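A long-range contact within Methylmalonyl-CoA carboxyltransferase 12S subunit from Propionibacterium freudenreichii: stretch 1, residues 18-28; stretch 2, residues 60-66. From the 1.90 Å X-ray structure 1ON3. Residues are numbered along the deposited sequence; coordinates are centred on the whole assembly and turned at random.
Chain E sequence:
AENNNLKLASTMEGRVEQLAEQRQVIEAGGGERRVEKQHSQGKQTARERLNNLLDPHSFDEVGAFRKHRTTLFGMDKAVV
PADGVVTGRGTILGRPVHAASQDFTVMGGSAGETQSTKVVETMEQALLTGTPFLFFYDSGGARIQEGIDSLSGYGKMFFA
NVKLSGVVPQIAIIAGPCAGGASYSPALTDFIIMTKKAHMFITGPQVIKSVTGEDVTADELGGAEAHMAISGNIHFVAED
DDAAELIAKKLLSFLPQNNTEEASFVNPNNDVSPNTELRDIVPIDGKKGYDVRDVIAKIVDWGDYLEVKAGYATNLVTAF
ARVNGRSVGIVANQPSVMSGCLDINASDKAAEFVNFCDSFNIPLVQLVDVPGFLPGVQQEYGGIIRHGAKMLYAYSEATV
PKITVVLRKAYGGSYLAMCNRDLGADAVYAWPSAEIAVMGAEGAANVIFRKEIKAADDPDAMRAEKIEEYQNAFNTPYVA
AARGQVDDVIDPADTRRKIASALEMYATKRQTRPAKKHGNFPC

Stretch 1, residues 18-28: QLAEQRQVIEA
Stretch 2 60-66: DEVGAFR

What backbone frame brings the two stretches together? Stretch 1 is helical from Gln 18 through Ile 26, with phi/psi near -60/-45 and regular bonds such as Arg 23 N to Leu 19 O (2.9 Å) and Ile 26 N to Gln 22 O (3.1 Å), the helix having begun earlier in the chain; Glu 27 is at -64/-19. Stretch 2 starts as a strand at Asp 60 and Glu 61 (-75/140), then folds into a type I turn from Gly 63 to Arg 66, closed by Arg 66 N to Gly 63 O at 3.0 Å. Gly 63, at 79/22, has backbone angles at which a CB would jam against the carbonyl oxygen of Val 62. Ala 64 (-58/-45) and Phe 65 (-86/3) occupy the middle of the turn. The nearest CA atoms across the contact are those of Ile 26 and Ala 64, 6.9 Å apart.

How does Phe 65 come to cover the most surface? Its CA-to-CB bond points sideways to the helix, but with chi1 of -68° (m) and chi2 of 103° the ring comes nearer the helix, where it meets four residues. Leu 19 (t, p) brings CD1 to 3.7 Å from Phe 65 CZ. Gln 22 (m, m) sets CB at the ring edge, 3.8 Å from Phe 65 CE2, while the end of its side chain leads away. Arg 23 (t, t, m, chi4 -67°) turns its guanidinium so that Phe 65 CZ lies over one face, and its NH1 is 3.4 Å from Phe 65 CE1. Leu 19, Gln 22, Arg 23 and Ile 26 follow the i, i+3, i+4, i+7 spacing of one helix side over about two turns, and the ring touches all four.

What does Ile 26 add beside the ring? Its CA-to-CB bond points toward stretch 2, and with chi1 -63° and chi2 -67° (m, m) Ile 26 CG1 packs 4.1 Å from Phe 65 CE2. Ile 26 CG2 reaches the turn backbone, 3.4 Å from Ala 64 O. The CA-to-CB bond of Ala 64 also points toward the helix, and the helix covers 47 Å² of this residue.

How are the charged groups accommodated? No direct hydrogen bond crosses the contact. Glu 27 (m, t, chi3 -26°) and the extended Glu 61 (t, t, chi3 -175°) bring like charges close, with Glu 27 OE2 4.4 Å from Glu 61 OE2. A water mediates between them, donating to Glu 27 OE2 at 2.7 Å and to Glu 61 OE2 at 2.6 Å. A second water links Arg 23 to Glu 61 through weak bonds, accepting from Arg 23 NH1 at 2.7 Å and donating to Glu 61 OE2 at 3.5 Å.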

ATOM      1  N   GLN E  18       4.839 -41.034 -34.786  1.00 13.50           N
ATOM      2  CA  GLN E  18       5.605 -41.594 -33.679  1.00 17.55           C
ATOM      3  C   GLN E  18       5.135 -40.938 -32.383  1.00 19.51           C
ATOM      4  O   GLN E  18       4.919 -41.608 -31.366  1.00 18.32           O
ATOM      5  CB  GLN E  18       7.098 -41.328 -33.913  1.00 20.57           C
ATOM      6  CG  GLN E  18       8.030 -41.718 -32.773  1.00 18.05           C
ATOM      7  CD  GLN E  18       9.486 -41.451 -33.120  1.00 20.57           C
ATOM      8  OE1 GLN E  18       9.837 -40.360 -33.564  1.00 23.53           O
ATOM      9  NE2 GLN E  18      10.343 -42.454 -32.918  1.00 19.55           N
ATOM     10  N   LEU E  19       4.963 -39.620 -32.426  1.00 20.17           N
ATOM     11  CA  LEU E  19       4.509 -38.882 -31.250  1.00 17.70           C
ATOM     12  C   LEU E  19       3.205 -39.452 -30.721  1.00 17.12           C
ATOM     13  O   LEU E  19       3.076 -39.716 -29.524  1.00 18.67           O
ATOM     14  CB  LEU E  19       4.327 -37.397 -31.584  1.00 16.09           C
ATOM     15  CG  LEU E  19       3.689 -36.528 -30.484  1.00 19.48           C
ATOM     16  CD1 LEU E  19       4.498 -36.612 -29.186  1.00 12.45           C
ATOM     17  CD2 LEU E  19       3.608 -35.088 -30.970  1.00 16.40           C
ATOM     18  N   ALA E  20       2.232 -39.637 -31.609  1.00 17.16           N
ATOM     19  CA  ALA E  20       0.936 -40.184 -31.201  1.00 14.10           C
ATOM     20  C   ALA E  20       1.085 -41.568 -30.570  1.00 18.21           C
ATOM     21  O   ALA E  20       0.441 -41.867 -29.570  1.00 16.47           O
ATOM     22  CB  ALA E  20      -0.007 -40.251 -32.390  1.00 15.85           C
ATOM     23  N   GLU E  21       1.932 -42.409 -31.160  1.00 20.22           N
ATOM     24  CA  GLU E  21       2.164 -43.754 -30.625  1.00 23.80           C
ATOM     25  C   GLU E  21       2.707 -43.695 -29.193  1.00 21.89           C
ATOM     26  O   GLU E  21       2.232 -44.408 -28.300  1.00 18.43           O
ATOM     27  CB  GLU E  21       3.153 -44.515 -31.527  1.00 22.71           C
ATOM     28  CG  GLU E  21       2.586 -44.775 -32.917  1.00 29.30           C
ATOM     29  CD  GLU E  21       3.593 -45.343 -33.916  1.00 34.76           C
ATOM     30  OE1 GLU E  21       3.133 -45.824 -34.972  1.00 37.68           O
ATOM     31  OE2 GLU E  21       4.822 -45.301 -33.671  1.00 32.35           O
ATOM     32  N   GLN E  22       3.705 -42.845 -28.980  1.00 18.18           N
ATOM     33  CA  GLN E  22       4.318 -42.703 -27.663  1.00 21.15           C
ATOM     34  C   GLN E  22       3.339 -42.141 -26.636  1.00 16.13           C
ATOM     35  O   GLN E  22       3.337 -42.557 -25.485  1.00 16.12           O
ATOM     36  CB  GLN E  22       5.547 -41.798 -27.748  1.00 19.79           C
ATOM     37  CG  GLN E  22       6.641 -42.350 -28.639  1.00 27.16           C
ATOM     38  CD  GLN E  22       7.142 -43.697 -28.159  1.00 29.17           C
ATOM     39  OE1 GLN E  22       7.172 -44.671 -28.915  1.00 32.95           O
ATOM     40  NE2 GLN E  22       7.536 -43.764 -26.891  1.00 29.49           N
ATOM     41  N   ARG E  23       2.511 -41.190 -27.052  1.00 19.67           N
ATOM     42  CA  ARG E  23       1.546 -40.609 -26.130  1.00 13.36           C
ATOM     43  C   ARG E  23       0.535 -41.683 -25.755  1.00 17.25           C
ATOM     44  O   ARG E  23       0.150 -41.829 -24.589  1.00 16.72           O
ATOM     45  CB  ARG E  23       0.827 -39.429 -26.781  1.00 18.70           C
ATOM     46  CG  ARG E  23       0.035 -38.586 -25.778  1.00 19.84           C
ATOM     47  CD  ARG E  23      -0.844 -37.564 -26.478  1.00 15.85           C
ATOM     48  NE  ARG E  23      -0.084 -36.671 -27.347  1.00 16.35           N
ATOM     49  CZ  ARG E  23       0.807 -35.774 -26.928  1.00 15.98           C
ATOM     50  NH1 ARG E  23       1.077 -35.631 -25.641  1.00 17.49           N
ATOM     51  NH2 ARG E  23       1.412 -34.995 -27.806  1.00 15.70           N
ATOM     52  N   GLN E  24       0.118 -42.460 -26.747  1.00 20.89           N
ATOM     53  CA  GLN E  24      -0.849 -43.521 -26.496  1.00 25.63           C
ATOM     54  C   GLN E  24      -0.314 -44.503 -25.455  1.00 23.06           C
ATOM     55  O   GLN E  24      -1.061 -44.991 -24.608  1.00 24.02           O
ATOM     56  CB  GLN E  24      -1.179 -44.255 -27.801  1.00 28.98           C
ATOM     57  CG  GLN E  24      -2.496 -45.010 -27.762  1.00 43.95           C
ATOM     58  CD  GLN E  24      -2.431 -46.294 -26.950  1.00 50.62           C
ATOM     59  OE1 GLN E  24      -3.464 -46.852 -26.569  1.00 57.64           O
ATOM     60  NE2 GLN E  24      -1.219 -46.780 -26.698  1.00 55.45           N
ATOM     61  N   VAL E  25       0.981 -44.791 -25.511  1.00 21.92           N
ATOM     62  CA  VAL E  25       1.577 -45.706 -24.545  1.00 22.05           C
ATOM     63  C   VAL E  25       1.577 -45.104 -23.139  1.00 22.80           C
ATOM     64  O   VAL E  25       1.254 -45.785 -22.166  1.00 19.56           O
ATOM     65  CB  VAL E  25       3.020 -46.068 -24.937  1.00 24.60           C
ATOM     66  CG1 VAL E  25       3.708 -46.816 -23.795  1.00 21.21           C
ATOM     67  CG2 VAL E  25       2.999 -46.931 -26.191  1.00 24.49           C
ATOM     68  N   ILE E  26       1.944 -43.832 -23.027  1.00 18.99           N
ATOM     69  CA  ILE E  26       1.951 -43.202 -21.714  1.00 17.55           C
ATOM     70  C   ILE E  26       0.560 -43.275 -21.100  1.00 16.47           C
ATOM     71  O   ILE E  26       0.400 -43.630 -19.930  1.00 18.95           O
ATOM     72  CB  ILE E  26       2.338 -41.709 -21.782  1.00 20.55           C
ATOM     73  CG1 ILE E  26       3.763 -41.547 -22.315  1.00 21.86           C
ATOM     74  CG2 ILE E  26       2.252 -41.096 -20.390  1.00 19.58           C
ATOM     75  CD1 ILE E  26       4.823 -42.083 -21.393  1.00 23.39           C
ATOM     76  N   GLU E  27      -0.445 -42.937 -21.895  1.00 17.40           N
ATOM     77  CA  GLU E  27      -1.813 -42.924 -21.406  1.00 21.80           C
ATOM     78  C   GLU E  27      -2.308 -44.305 -20.994  1.00 23.82           C
ATOM     79  O   GLU E  27      -3.274 -44.420 -20.242  1.00 21.57           O
ATOM     80  CB  GLU E  27      -2.728 -42.301 -22.464  1.00 23.11           C
ATOM     81  CG  GLU E  27      -2.182 -40.972 -22.988  1.00 25.35           C
ATOM     82  CD  GLU E  27      -3.150 -40.223 -23.881  1.00 31.54           C
ATOM     83  OE1 GLU E  27      -4.011 -40.874 -24.511  1.00 35.55           O
ATOM     84  OE2 GLU E  27      -3.035 -38.980 -23.967  1.00 27.18           O
ATOM     85  N   ALA E  28      -1.645 -45.351 -21.477  1.00 21.98           N
ATOM     86  CA  ALA E  28      -2.040 -46.713 -21.123  1.00 21.54           C
ATOM     87  C   ALA E  28      -1.675 -46.974 -19.663  1.00 19.32           C
ATOM     88  O   ALA E  28      -2.081 -47.978 -19.079  1.00 21.30           O
ATOM     89  CB  ALA E  28      -1.343 -47.739 -22.043  1.00 22.39           C
ATOM     90  N   ASP E  60      -6.100 -30.056 -20.775  1.00 13.79           N
ATOM     91  CA  ASP E  60      -4.852 -29.685 -21.427  1.00 18.71           C
ATOM     92  C   ASP E  60      -3.740 -30.243 -20.531  1.00 17.88           C
ATOM     93  O   ASP E  60      -3.344 -29.619 -19.548  1.00 16.23           O
ATOM     94  CB  ASP E  60      -4.746 -28.170 -21.506  1.00 21.49           C
ATOM     95  CG  ASP E  60      -3.716 -27.710 -22.507  1.00 29.40           C
ATOM     96  OD1 ASP E  60      -2.670 -28.380 -22.632  1.00 33.91           O
ATOM     97  OD2 ASP E  60      -3.950 -26.669 -23.161  1.00 33.12           O
ATOM     98  N   GLU E  61      -3.231 -31.419 -20.875  1.00 15.78           N
ATOM     99  CA  GLU E  61      -2.216 -32.058 -20.048  1.00 16.44           C
ATOM    100  C   GLU E  61      -0.813 -31.495 -20.096  1.00 16.05           C
ATOM    101  O   GLU E  61      -0.320 -31.122 -21.159  1.00 19.04           O
ATOM    102  CB  GLU E  61      -2.152 -33.549 -20.378  1.00 20.05           C
ATOM    103  CG  GLU E  61      -1.196 -34.321 -19.495  1.00 14.42           C
ATOM    104  CD  GLU E  61      -1.317 -35.817 -19.712  1.00 16.03           C
ATOM    105  OE1 GLU E  61      -0.654 -36.571 -18.981  1.00 13.80           O
ATOM    106  OE2 GLU E  61      -2.078 -36.227 -20.616  1.00 16.08           O
ATOM    107  N   VAL E  62      -0.172 -31.445 -18.928  1.00 13.65           N
ATOM    108  CA  VAL E  62       1.204 -30.974 -18.814  1.00 16.17           C
ATOM    109  C   VAL E  62       2.041 -32.109 -18.212  1.00 15.18           C
ATOM    110  O   VAL E  62       1.637 -32.731 -17.232  1.00 14.00           O
ATOM    111  CB  VAL E  62       1.320 -29.722 -17.878  1.00 13.37           C
ATOM    112  CG1 VAL E  62       2.768 -29.458 -17.526  1.00 17.74           C
ATOM    113  CG2 VAL E  62       0.729 -28.502 -18.561  1.00 18.82           C
ATOM    114  N   GLY E  63       3.192 -32.397 -18.810  1.00 13.72           N
ATOM    115  CA  GLY E  63       4.049 -33.436 -18.256  1.00 11.87           C
ATOM    116  C   GLY E  63       3.692 -34.885 -18.545  1.00  8.86           C
ATOM    117  O   GLY E  63       4.097 -35.782 -17.797  1.00 12.18           O
ATOM    118  N   ALA E  64       2.937 -35.136 -19.609  1.00 11.42           N
ATOM    119  CA  ALA E  64       2.607 -36.518 -19.950  1.00 12.54           C
ATOM    120  C   ALA E  64       3.939 -37.245 -20.136  1.00 13.78           C
ATOM    121  O   ALA E  64       4.140 -38.349 -19.625  1.00 12.68           O
ATOM    122  CB  ALA E  64       1.800 -36.577 -21.250  1.00 13.57           C
ATOM    123  N   PHE E  65       4.859 -36.609 -20.854  1.00 12.96           N
ATOM    124  CA  PHE E  65       6.153 -37.232 -21.117  1.00 17.30           C
ATOM    125  C   PHE E  65       7.212 -37.033 -20.043  1.00 15.04           C
ATOM    126  O   PHE E  65       8.348 -37.475 -20.214  1.00 16.02           O
ATOM    127  CB  PHE E  65       6.706 -36.757 -22.459  1.00 14.31           C
ATOM    128  CG  PHE E  65       5.923 -37.245 -23.636  1.00 17.59           C
ATOM    129  CD1 PHE E  65       5.047 -36.399 -24.304  1.00 16.42           C
ATOM    130  CD2 PHE E  65       6.034 -38.567 -24.059  1.00 15.98           C
ATOM    131  CE1 PHE E  65       4.286 -36.862 -25.378  1.00 20.90           C
ATOM    132  CE2 PHE E  65       5.277 -39.034 -25.131  1.00 21.82           C
ATOM    133  CZ  PHE E  65       4.401 -38.175 -25.788  1.00 17.36           C
ATOM    134  N   ARG E  66       6.850 -36.375 -18.942  1.00 13.68           N
ATOM    135  CA  ARG E  66       7.794 -36.138 -17.844  1.00 11.21           C
ATOM    136  C   ARG E  66       8.244 -37.477 -17.258  1.00 16.22           C
ATOM    137  O   ARG E  66       7.437 -38.395 -17.121  1.00 17.82           O
ATOM    138  CB  ARG E  66       7.122 -35.301 -16.750  1.00 15.52           C
ATOM    139  CG  ARG E  66       8.040 -34.864 -15.623  1.00 16.51           C
ATOM    140  CD  ARG E  66       8.940 -33.718 -16.037  1.00 18.56           C
ATOM    141  NE  ARG E  66       9.651 -33.158 -14.891  1.00 23.45           N
ATOM    142  CZ  ARG E  66       9.249 -32.099 -14.195  1.00 23.21           C
ATOM    143  NH1 ARG E  66       8.132 -31.454 -14.519  1.00 23.73           N
ATOM    144  NH2 ARG E  66       9.959 -31.692 -13.158  1.00 27.31           N
TER
HETATM  145  O   HOH W   1      -0.544 -35.180 -23.537  1.00 35.48           O
HETATM  146  O   HOH W   2      -1.235 -37.450 -22.741  1.00 26.75           O